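Local atomic coordinates of glcnac-alpha-1,4-gal-releasing endo-beta-galactosidase (Clostridium perfringens, PDB entry 1UPS), a protein that probably hydrolyses internal beta-galactosidic bonds in glycans, releasing the disaccharide GlcNAc-alpha-1,4-Gal, and binds a calcium ion. Residues 21-25 with 272-276; 37-43 with 69-74. All coordinates share one frame; numbering follows the deposited sequence. Where two conformers were deposited one is given.

Interaction 1: 21-25 with 272-276. With CA (calcium ion), chain C.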
loop_
_atom_site.group_PDB
_atom_site.type_symbol
_atom_site.label_atom_id
_atom_site.label_comp_id
_atom_site.label_asym_id
_atom_site.label_seq_id
_atom_site.Cartn_x
_atom_site.Cartn_y
_atom_site.Cartn_z
ATOM N N PRO A 21 7.145 14.946 12.822
ATOM C CA PRO A 21 7.430 14.438 14.174
ATOM C C PRO A 21 7.178 12.945 14.314
ATOM O O PRO A 21 6.206 12.447 13.781
ATOM C CB PRO A 21 6.450 15.212 15.083
ATOM C CG PRO A 21 5.494 15.899 14.180
ATOM C CD PRO A 21 6.097 15.979 12.813
ATOM N N ALA A 22 8.039 12.252 15.046
ATOM C CA ALA A 22 7.794 10.849 15.359
ATOM C C ALA A 22 6.433 10.656 16.052
ATOM O O ALA A 22 6.043 11.452 16.945
ATOM C CB ALA A 22 8.925 10.321 16.232
ATOM N N ASN A 23 5.706 9.615 15.645
ATOM C CA ASN A 23 4.492 9.201 16.358
ATOM C C ASN A 23 4.821 8.627 17.750
ATOM O O ASN A 23 5.957 8.212 17.997
ATOM C CB ASN A 23 3.698 8.161 15.547
ATOM C CG ASN A 23 2.842 8.792 14.451
ATOM O OD1 ASN A 23 2.399 9.946 14.559
ATOM N ND2 ASN A 23 2.591 8.026 13.390
ATOM N N PRO A 24 3.846 8.618 18.664
ATOM C CA PRO A 24 4.056 7.983 19.972
ATOM C C PRO A 24 4.150 6.465 19.857
ATOM O O PRO A 24 3.626 5.877 18.908
ATOM C CB PRO A 24 2.822 8.399 20.789
ATOM C CG PRO A 24 1.794 8.802 19.813
ATOM C CD PRO A 24 2.496 9.200 18.530
ATOM N N ILE A 25 4.830 5.839 20.812
ATOM C CA ILE A 25 4.964 4.387 20.805
ATOM C C ILE A 25 3.611 3.714 21.074
ATOM O O ILE A 25 3.287 2.669 20.475
ATOM C CB ILE A 25 6.065 3.940 21.803
ATOM C CG1 ILE A 25 7.446 4.314 21.247
ATOM C CG2 ILE A 25 5.993 2.434 22.044
ATOM C CD1 ILE A 25 8.599 4.260 22.246
ATOM N N ASP A 272 14.396 5.537 11.223
ATOM C CA ASP A 272 14.368 5.911 12.642
ATOM C C ASP A 272 13.795 4.790 13.507
ATOM O O ASP A 272 14.320 4.490 14.593
ATOM C CB ASP A 272 13.574 7.221 12.807
ATOM C CG ASP A 272 13.470 7.681 14.253
ATOM O OD1 ASP A 272 12.506 8.433 14.535
ATOM O OD2 ASP A 272 14.293 7.356 15.142
ATOM N N TYR A 273 12.717 4.166 13.036
ATOM C CA TYR A 273 12.078 3.079 13.763
ATOM C C TYR A 273 11.167 2.289 12.845
ATOM O O TYR A 273 10.774 2.781 11.776
ATOM C CB TYR A 273 11.252 3.580 14.972
ATOM C CG TYR A 273 10.046 4.477 14.658
ATOM C CD1 TYR A 273 8.844 3.940 14.154
ATOM C CD2 TYR A 273 10.078 5.848 14.959
ATOM C CE1 TYR A 273 7.749 4.755 13.878
ATOM C CE2 TYR A 273 8.969 6.669 14.707
ATOM C CZ TYR A 273 7.819 6.120 14.182
ATOM O OH TYR A 273 6.745 6.939 13.940
ATOM N N MET A 274 10.851 1.068 13.273
ATOM C CA MET A 274 9.765 0.266 12.711
ATOM C C MET A 274 8.894 -0.206 13.874
ATOM O O MET A 274 9.409 -0.704 14.875
ATOM C CB MET A 274 10.305 -0.955 11.953
ATOM C CG MET A 274 9.187 -1.883 11.437
ATOM S SD MET A 274 9.869 -3.362 10.642
ATOM C CE MET A 274 8.469 -4.478 10.745
ATOM N N ARG A 275 7.581 -0.039 13.743
ATOM C CA ARG A 275 6.644 -0.455 14.780
ATOM C C ARG A 275 5.475 -1.169 14.128
ATOM O O ARG A 275 5.041 -0.806 13.025
ATOM C CB ARG A 275 6.137 0.768 15.567
ATOM C CG ARG A 275 7.243 1.486 16.361
ATOM C CD ARG A 275 6.769 2.726 17.123
ATOM N NE ARG A 275 7.900 3.528 17.589
ATOM C CZ ARG A 275 7.855 4.842 17.799
ATOM N NH1 ARG A 275 6.721 5.524 17.613
ATOM N NH2 ARG A 275 8.947 5.483 18.219
ATOM N N VAL A 276 4.968 -2.189 14.809
ATOM C CA VAL A 276 3.751 -2.866 14.362
ATOM C C VAL A 276 2.781 -2.982 15.528
ATOM O O VAL A 276 3.147 -3.481 16.606
ATOM C CB VAL A 276 4.036 -4.286 13.828
ATOM C CG1 VAL A 276 2.771 -4.882 13.224
ATOM C CG2 VAL A 276 5.187 -4.270 12.770
HETATM CA CA CA C . 15.295 5.628 16.436
HETATM O O HOH W 1 8.958 8.152 19.334
HETATM O O HOH W 2 15.620 7.835 17.530
HETATM O O HOH W 3 13.248 5.759 17.644
#

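Interaction 2: 37-43 with 69-74. With CA (calcium ion), chain C.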
loop_
_atom_site.group_PDB
_atom_site.type_symbol
_atom_site.label_atom_id
_atom_site.label_comp_id
_atom_site.label_asym_id
_atom_site.label_seq_id
_atom_site.Cartn_x
_atom_site.Cartn_y
_atom_site.Cartn_z
ATOM N N GLU A 37 13.555 0.423 17.571
ATOM C CA GLU A 37 13.844 1.855 17.570
ATOM C C GLU A 37 15.203 2.181 16.938
ATOM O O GLU A 37 15.592 3.353 16.839
ATOM C CB GLU A 37 13.718 2.421 19.002
ATOM C CG GLU A 37 12.344 2.149 19.638
ATOM C CD GLU A 37 11.203 2.876 18.938
ATOM O OE1 GLU A 37 10.123 2.266 18.780
ATOM O OE2 GLU A 37 11.386 4.049 18.530
ATOM N N PHE A 38 15.907 1.144 16.474
ATOM C CA PHE A 38 17.132 1.286 15.673
ATOM C C PHE A 38 18.154 2.270 16.252
ATOM O O PHE A 38 18.725 3.066 15.528
ATOM C CB PHE A 38 16.804 1.681 14.221
ATOM C CG PHE A 38 16.117 0.588 13.413
ATOM C CD1 PHE A 38 14.966 0.880 12.677
ATOM C CD2 PHE A 38 16.636 -0.710 13.365
ATOM C CE1 PHE A 38 14.316 -0.109 11.909
ATOM C CE2 PHE A 38 16.009 -1.720 12.580
ATOM C CZ PHE A 38 14.856 -1.426 11.860
ATOM N N ASN A 39 18.387 2.221 17.550
ATOM C CA ASN A 39 19.348 3.177 18.106
ATOM C C ASN A 39 20.814 2.733 17.985
ATOM O O ASN A 39 21.743 3.570 18.053
ATOM C CB ASN A 39 18.931 3.619 19.506
ATOM C CG ASN A 39 17.532 4.271 19.528
ATOM O OD1 ASN A 39 17.154 5.043 18.623
ATOM N ND2 ASN A 39 16.754 3.942 20.553
ATOM N N GLY A 40 21.013 1.435 17.753
ATOM C CA GLY A 40 22.350 0.880 17.589
ATOM C C GLY A 40 23.109 0.841 18.901
ATOM O O GLY A 40 22.512 1.117 19.940
ATOM N N PRO A 41 24.414 0.559 18.864
ATOM C CA PRO A 41 25.192 0.481 17.619
ATOM C C PRO A 41 25.218 -0.895 16.948
ATOM O O PRO A 41 25.915 -1.067 15.940
ATOM C CB PRO A 41 26.600 0.836 18.097
ATOM C CG PRO A 41 26.661 0.243 19.461
ATOM C CD PRO A 41 25.267 0.339 20.052
ATOM N N THR A 42 24.485 -1.865 17.482
ATOM C CA THR A 42 24.423 -3.170 16.826
ATOM C C THR A 42 23.001 -3.575 16.458
ATOM O O THR A 42 22.032 -3.233 17.158
ATOM C CB THR A 42 25.054 -4.276 17.685
ATOM O OG1 THR A 42 24.304 -4.412 18.885
ATOM C CG2 THR A 42 26.429 -3.881 18.196
ATOM N N LEU A 43 22.900 -4.332 15.370
ATOM C CA LEU A 43 21.627 -4.857 14.911
ATOM C C LEU A 43 21.138 -5.907 15.907
ATOM O O LEU A 43 21.919 -6.753 16.344
ATOM C CB LEU A 43 21.809 -5.499 13.541
ATOM C CG LEU A 43 20.543 -5.969 12.831
ATOM C CD1 LEU A 43 19.709 -4.771 12.366
ATOM C CD2 LEU A 43 20.932 -6.819 11.630
ATOM N N PHE A 69 24.674 2.648 12.400
ATOM C CA PHE A 69 23.613 3.371 13.097
ATOM C C PHE A 69 24.104 4.787 13.301
ATOM O O PHE A 69 25.244 4.977 13.725
ATOM C CB PHE A 69 23.301 2.694 14.432
ATOM C CG PHE A 69 22.667 1.339 14.263
ATOM C CD1 PHE A 69 21.277 1.205 14.246
ATOM C CD2 PHE A 69 23.463 0.203 14.085
ATOM C CE1 PHE A 69 20.672 -0.054 14.047
ATOM C CE2 PHE A 69 22.873 -1.056 13.890
ATOM C CZ PHE A 69 21.480 -1.174 13.882
ATOM N N GLU A 70 23.274 5.766 12.950
ATOM C CA GLU A 70 23.671 7.184 13.004
ATOM C C GLU A 70 22.468 8.015 13.445
ATOM O O GLU A 70 21.390 7.921 12.843
ATOM C CB GLU A 70 24.243 7.650 11.641
ATOM C CG GLU A 70 24.645 9.131 11.550
ATOM C CD GLU A 70 25.349 9.504 10.236
ATOM O OE1 GLU A 70 25.541 10.736 9.958
ATOM O OE2 GLU A 70 25.761 8.583 9.493
ATOM N N ASN A 71 22.643 8.789 14.523
ATOM C CA ASN A 71 21.616 9.741 14.968
ATOM C C ASN A 71 20.259 9.055 15.216
ATOM O O ASN A 71 19.209 9.539 14.780
ATOM C CB ASN A 71 21.503 10.866 13.921
ATOM C CG ASN A 71 20.739 12.080 14.426
ATOM O OD1 ASN A 71 20.992 12.599 15.522
ATOM N ND2 ASN A 71 19.797 12.546 13.611
ATOM N N GLY A 72 20.297 7.920 15.915
ATOM C CA GLY A 72 19.102 7.149 16.232
ATOM C C GLY A 72 18.449 6.381 15.080
ATOM O O GLY A 72 17.316 5.915 15.236
ATOM N N SER A 73 19.152 6.224 13.953
ATOM C CA SER A 73 18.586 5.536 12.777
ATOM C C SER A 73 19.461 4.396 12.310
ATOM O O SER A 73 20.694 4.446 12.446
ATOM C CB SER A 73 18.423 6.525 11.610
ATOM O OG SER A 73 17.392 7.462 11.888
ATOM N N LEU A 74 18.835 3.364 11.756
ATOM C CA LEU A 74 19.585 2.414 10.933
ATOM C C LEU A 74 19.892 3.080 9.585
ATOM O O LEU A 74 18.978 3.565 8.887
ATOM C CB LEU A 74 18.759 1.137 10.711
ATOM C CG LEU A 74 19.285 0.142 9.661
ATOM C CD1 LEU A 74 20.548 -0.537 10.177
ATOM C CD2 LEU A 74 18.176 -0.888 9.348
HETATM CA CA CA C . 15.295 5.628 16.436
HETATM O O HOH W 3 13.248 5.759 17.644
HETATM O O HOH W 4 22.295 5.951 16.981
HETATM O O HOH W 2 15.620 7.835 17.530
#

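Interaction 1: 21-25 with 272-276
On the beta-sandwich of this family 16 glycoside hydrolase, close to its calcium site, a layered side-chain contact in which the Arg275 guanidinium lies between Ile25 and Tyr273 joins the N-terminal loop 21-25 to strand 272-276. CG1 of Ile25 sits over the centre of one guanidinium face, 3.5 Å from Arg275 CZ, and the side chains of Ile25 and Arg275 cross at about a right angle. The opposite face lies against the Tyr273 ring, with Arg275 CZ centred over the ring. An extended chain from CG to NE carries the arginine head out to the loop, where Arg275 NH1 donates to Asn23 O at 2.8 Å. That bond lies in the guanidinium plane but reaches the carbonyl from above its own plane. A water accepts from Arg275 NH2 at 2.9 Å and donates to Asn23 O, so this carbonyl is held twice. Asn23 N makes a weak bond of 3.3 Å to Tyr273 OH, whose stronger partner is Glu132, and Ala22 CB meets the ring edge at CE2. Asp272, the residue before Tyr273 on the strand, binds calcium through both O and OD2. Strand 267-279 lies between strands 30-36 and 129-136; Leu32 packs on Ile25 and Arg275, while Arg134 pairs with Asp272 OD1.

Interaction 2: 37-43 with 69-74
Phe69 lies beneath the loop 37-43 where it passes the beta-hairpin of strands 66-70 and 73-78, a hairpin closed by a type I' turn from Glu70 to Ser73 and forming one wall of the calcium site in the GH16 beta-sandwich. Phe69 CB starts 3.8 Å from Gly40 CA. At CG the same glycine carbon comes closer and stands over one face of the ring, 3.6 Å from the centroid, in a CH-pi contact; Gly40 has a positive phi here. From there the ring divides. Phe38 O lies at the ring edge, near its plane, by Phe69 CD1; Phe69 CD2 meets Pro41 O at 3.3 Å, and CE1 approaches CD2 of Phe38. Farther out, CE2 reaches Leu43 N and the carbonyl carbon of Thr42, and CZ ends against the backbone N and CA of Leu43, with Leu43 CD1 a little farther off. The cis peptide before Pro41 belongs to the part of the loop that curves round this ring. Phe38 continues the apolar layer inward: with CG anti to its carbonyl carbon (chi1 -69°), its ring receives Leu74 CB over one face, and Ile271 of the neighbouring strand packs on it. The polar side is different, for no direct hydrogen bond joins the segments. Glu37 O and Gly72 O both bind calcium, and a water donates to Asn39 O at 2.7 Å while accepting from Gly72 N.

Interactions 1 and 2, with centres about 13 Å apart, meet at one calcium ion: 272-276 supplies Asp272 O and OD2, 37-43 supplies Glu37 O, and 69-74 supplies Gly72 O, with two waters common to both contacts. A single metal ion thus ties together segments far apart in sequence. Glu37 spans them a second time, since its OE1 forms a salt bridge of 2.8 Å with Arg275 NE, the arginine that holds the N-terminal loop, while its OE2 accepts from a calcium-bound water. Strands 73-78 and 267-279 are neighbours in one sheet, and Ser73 OG lies 3.5 Å from Asp272 CA.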